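Local coordinates for leucyl-tRNA synthetase (Giardia intestinalis, PDB 3PZ6), which probably attaches leucine to its tRNA as a class I synthetase and is represented here by its isolated CP1 editing domain, thought to hydrolyse mischarged tRNA, at residues Q95-V100 against V184-S189. The protein carries 2 engineered substitutions. Sequence-based numbering, arbitrary orientation.
Sequences QTNCWV and VTSVPS
Ser186 holds OG anti to its backbone N (chi1 -178°), and Asn97 has CG between its own N and carbonyl carbon (chi1 64°); these rotations turn hydroxyl and amide toward each other on the sheet face they share with Trp99. Asn97 ND2 comes within 2.8 Å of Ser186 OG in a weak, bent hydrogen bond. The indole of Trp99 lies alongside: its NE1 is 3.4 Å from Ser186 CB, the approach oblique to the ring, while Asn97 OD1 sits over one face, displaced toward the rim. That NE1 bonds to Asp194 of helix 192-202, whose other carboxylate oxygen takes the N-H of Val187.

Strands 97-100 and 183-186 are antiparallel neighbours deep in the mixed sheet of the CP1 editing domain, and strand 167-171 runs along the other edge of 97-100. Trp99 and Val184 form a hydrogen-bonded pair, Trp99 N to Val184 O at 2.9 Å and Val184 N to Trp99 O at 3.1 Å; Cys98 and Thr185 follow as the non-hydrogen-bonded pair, with side chains on the opposite face.

Ser186 O accepts one hydrogen bond, from Thr96 N (3.1 Å, 156° at the hydrogen), and Gln95 CA lies close to it in a CA-H...O contact. Thr96 then meets Pro188 tip to tip, its CG2 methyl 3.6 Å from Pro188 CD.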
ATOM      1  N   GLN A  95       7.303  -2.250  -2.509  1.00 23.24           N
ATOM      2  CA  GLN A  95       5.859  -2.272  -2.773  1.00 21.08           C
ATOM      3  C   GLN A  95       5.488  -2.428  -4.244  1.00 22.95           C
ATOM      4  O   GLN A  95       5.918  -1.641  -5.094  1.00 23.46           O
ATOM      5  CB  GLN A  95       5.211  -0.996  -2.257  1.00 23.19           C
ATOM      6  CG  GLN A  95       5.138  -0.889  -0.762  1.00 26.52           C
ATOM      7  CD  GLN A  95       4.732   0.483  -0.352  1.00 30.97           C
ATOM      8  OE1 GLN A  95       5.527   1.424  -0.407  1.00 35.54           O
ATOM      9  NE2 GLN A  95       3.475   0.629   0.034  1.00 31.49           N
ATOM     10  N   THR A  96       4.671  -3.437  -4.525  1.00 21.60           N
ATOM     11  CA  THR A  96       4.168  -3.688  -5.872  1.00 21.59           C
ATOM     12  C   THR A  96       2.693  -3.301  -6.012  1.00 19.19           C
ATOM     13  O   THR A  96       2.188  -3.123  -7.123  1.00 17.60           O
ATOM     14  CB  THR A  96       4.275  -5.170  -6.213  1.00 20.39           C
ATOM     15  OG1 THR A  96       3.549  -5.909  -5.234  1.00 19.71           O
ATOM     16  CG2 THR A  96       5.719  -5.619  -6.222  1.00 21.92           C
ATOM     17  N   ASN A  97       2.020  -3.195  -4.870  1.00 18.31           N
ATOM     18  CA  ASN A  97       0.588  -2.944  -4.793  1.00 18.20           C
ATOM     19  C   ASN A  97       0.203  -2.754  -3.331  1.00 22.58           C
ATOM     20  O   ASN A  97       1.072  -2.723  -2.455  1.00 27.91           O
ATOM     21  CB  ASN A  97      -0.207  -4.111  -5.405  1.00 17.00           C
ATOM     22  CG  ASN A  97      -0.036  -5.433  -4.633  1.00 20.24           C
ATOM     23  OD1 ASN A  97      -0.935  -5.861  -3.906  1.00 20.70           O
ATOM     24  ND2 ASN A  97       1.118  -6.074  -4.791  1.00 17.31           N
ATOM     25  N   CYS A  98      -1.093  -2.620  -3.064  1.00 20.94           N
ATOM     26  CA  CYS A  98      -1.596  -2.687  -1.697  1.00 24.24           C
ATOM     27  C   CYS A  98      -2.917  -3.461  -1.662  1.00 21.85           C
ATOM     28  O   CYS A  98      -3.424  -3.864  -2.707  1.00 20.39           O
ATOM     29  CB  CYS A  98      -1.724  -1.293  -1.078  1.00 20.27           C
ATOM     30  SG  CYS A  98      -2.917  -0.214  -1.884  1.00 31.91           S
ATOM     31  N   TRP A  99      -3.446  -3.682  -0.459  1.00 21.16           N
ATOM     32  CA  TRP A  99      -4.589  -4.566  -0.254  1.00 19.91           C
ATOM     33  C   TRP A  99      -5.701  -3.864   0.507  1.00 22.27           C
ATOM     34  O   TRP A  99      -5.437  -3.141   1.463  1.00 25.84           O
ATOM     35  CB  TRP A  99      -4.189  -5.799   0.550  1.00 18.59           C
ATOM     36  CG  TRP A  99      -3.054  -6.613   0.023  1.00 21.39           C
ATOM     37  CD1 TRP A  99      -1.846  -6.800   0.624  1.00 21.21           C
ATOM     38  CD2 TRP A  99      -3.023  -7.391  -1.185  1.00 23.06           C
ATOM     39  NE1 TRP A  99      -1.059  -7.631  -0.130  1.00 20.62           N
ATOM     40  CE2 TRP A  99      -1.752  -8.012  -1.247  1.00 21.85           C
ATOM     41  CE3 TRP A  99      -3.941  -7.616  -2.224  1.00 21.67           C
ATOM     42  CZ2 TRP A  99      -1.368  -8.841  -2.309  1.00 19.85           C
ATOM     43  CZ3 TRP A  99      -3.566  -8.444  -3.272  1.00 23.79           C
ATOM     44  CH2 TRP A  99      -2.280  -9.047  -3.308  1.00 24.08           C
ATOM     45  N   VAL A 100      -6.941  -4.079   0.075  1.00 21.50           N
ATOM     46  CA  VAL A 100      -8.123  -3.678   0.839  1.00 22.51           C
ATOM     47  C   VAL A 100      -9.076  -4.856   0.885  1.00 24.78           C
ATOM     48  O   VAL A 100      -9.010  -5.733   0.026  1.00 27.50           O
ATOM     49  CB  VAL A 100      -8.857  -2.456   0.234  1.00 21.68           C
ATOM     50  CG1 VAL A 100      -7.940  -1.228   0.174  1.00 23.82           C
ATOM     51  CG2 VAL A 100      -9.451  -2.786  -1.127  1.00 22.23           C
ATOM     52  N   VAL A 184      -3.433  -2.868   3.825  1.00 29.08           N
ATOM     53  CA  VAL A 184      -2.140  -3.501   4.069  1.00 26.29           C
ATOM     54  C   VAL A 184      -1.201  -3.223   2.889  1.00 28.17           C
ATOM     55  O   VAL A 184      -1.650  -3.107   1.743  1.00 27.86           O
ATOM     56  CB  VAL A 184      -2.302  -5.027   4.305  1.00 22.72           C
ATOM     57  CG1 VAL A 184      -0.981  -5.669   4.637  1.00 29.35           C
ATOM     58  CG2 VAL A 184      -3.279  -5.295   5.439  1.00 30.32           C
ATOM     59  N   THR A 185       0.093  -3.093   3.174  1.00 25.29           N
ATOM     60  CA  THR A 185       1.098  -2.926   2.130  1.00 24.70           C
ATOM     61  C   THR A 185       1.352  -4.271   1.477  1.00 27.06           C
ATOM     62  O   THR A 185       1.023  -5.317   2.049  1.00 19.73           O
ATOM     63  CB  THR A 185       2.436  -2.401   2.691  1.00 26.29           C
ATOM     64  OG1 THR A 185       3.001  -3.372   3.583  1.00 28.54           O
ATOM     65  CG2 THR A 185       2.239  -1.086   3.426  1.00 25.06           C
ATOM     66  N   SER A 186       1.924  -4.249   0.274  1.00 25.06           N
ATOM     67  CA  SER A 186       2.283  -5.481  -0.404  1.00 21.61           C
ATOM     68  C   SER A 186       3.722  -5.463  -0.863  1.00 22.90           C
ATOM     69  O   SER A 186       4.098  -4.654  -1.713  1.00 25.21           O
ATOM     70  CB  SER A 186       1.358  -5.768  -1.582  1.00 22.27           C
ATOM     71  OG  SER A 186       1.698  -7.003  -2.203  1.00 20.99           O
ATOM     72  N   VAL A 187       4.520  -6.362  -0.286  1.00 21.36           N
ATOM     73  CA  VAL A 187       5.922  -6.512  -0.642  1.00 21.88           C
ATOM     74  C   VAL A 187       6.199  -7.994  -0.932  1.00 23.41           C
ATOM     75  O   VAL A 187       6.715  -8.710  -0.080  1.00 25.18           O
ATOM     76  CB  VAL A 187       6.845  -5.970   0.475  1.00 21.29           C
ATOM     77  CG1 VAL A 187       8.304  -5.940   0.013  1.00 23.93           C
ATOM     78  CG2 VAL A 187       6.400  -4.580   0.907  1.00 17.38           C
ATOM     79  N   PRO A 188       5.838  -8.460  -2.146  1.00 28.31           N
ATOM     80  CA  PRO A 188       5.893  -9.877  -2.514  1.00 23.95           C
ATOM     81  C   PRO A 188       7.275 -10.502  -2.417  1.00 23.86           C
ATOM     82  O   PRO A 188       7.377 -11.705  -2.218  1.00 26.20           O
ATOM     83  CB  PRO A 188       5.437  -9.882  -3.972  1.00 22.08           C
ATOM     84  CG  PRO A 188       4.671  -8.660  -4.137  1.00 23.39           C
ATOM     85  CD  PRO A 188       5.280  -7.644  -3.236  1.00 24.92           C
ATOM     86  N   SER A 189       8.328  -9.707  -2.561  1.00 23.08           N
ATOM     87  CA  SER A 189       9.686 -10.248  -2.484  1.00 21.81           C
ATOM     88  C   SER A 189      10.037 -10.729  -1.082  1.00 24.35           C
ATOM     89  O   SER A 189      10.888 -11.602  -0.918  1.00 27.37           O
ATOM     90  CB  SER A 189      10.711  -9.219  -2.948  1.00 19.78           C
ATOM     91  OG  SER A 189      10.692  -8.063  -2.130  1.00 17.26           O
TER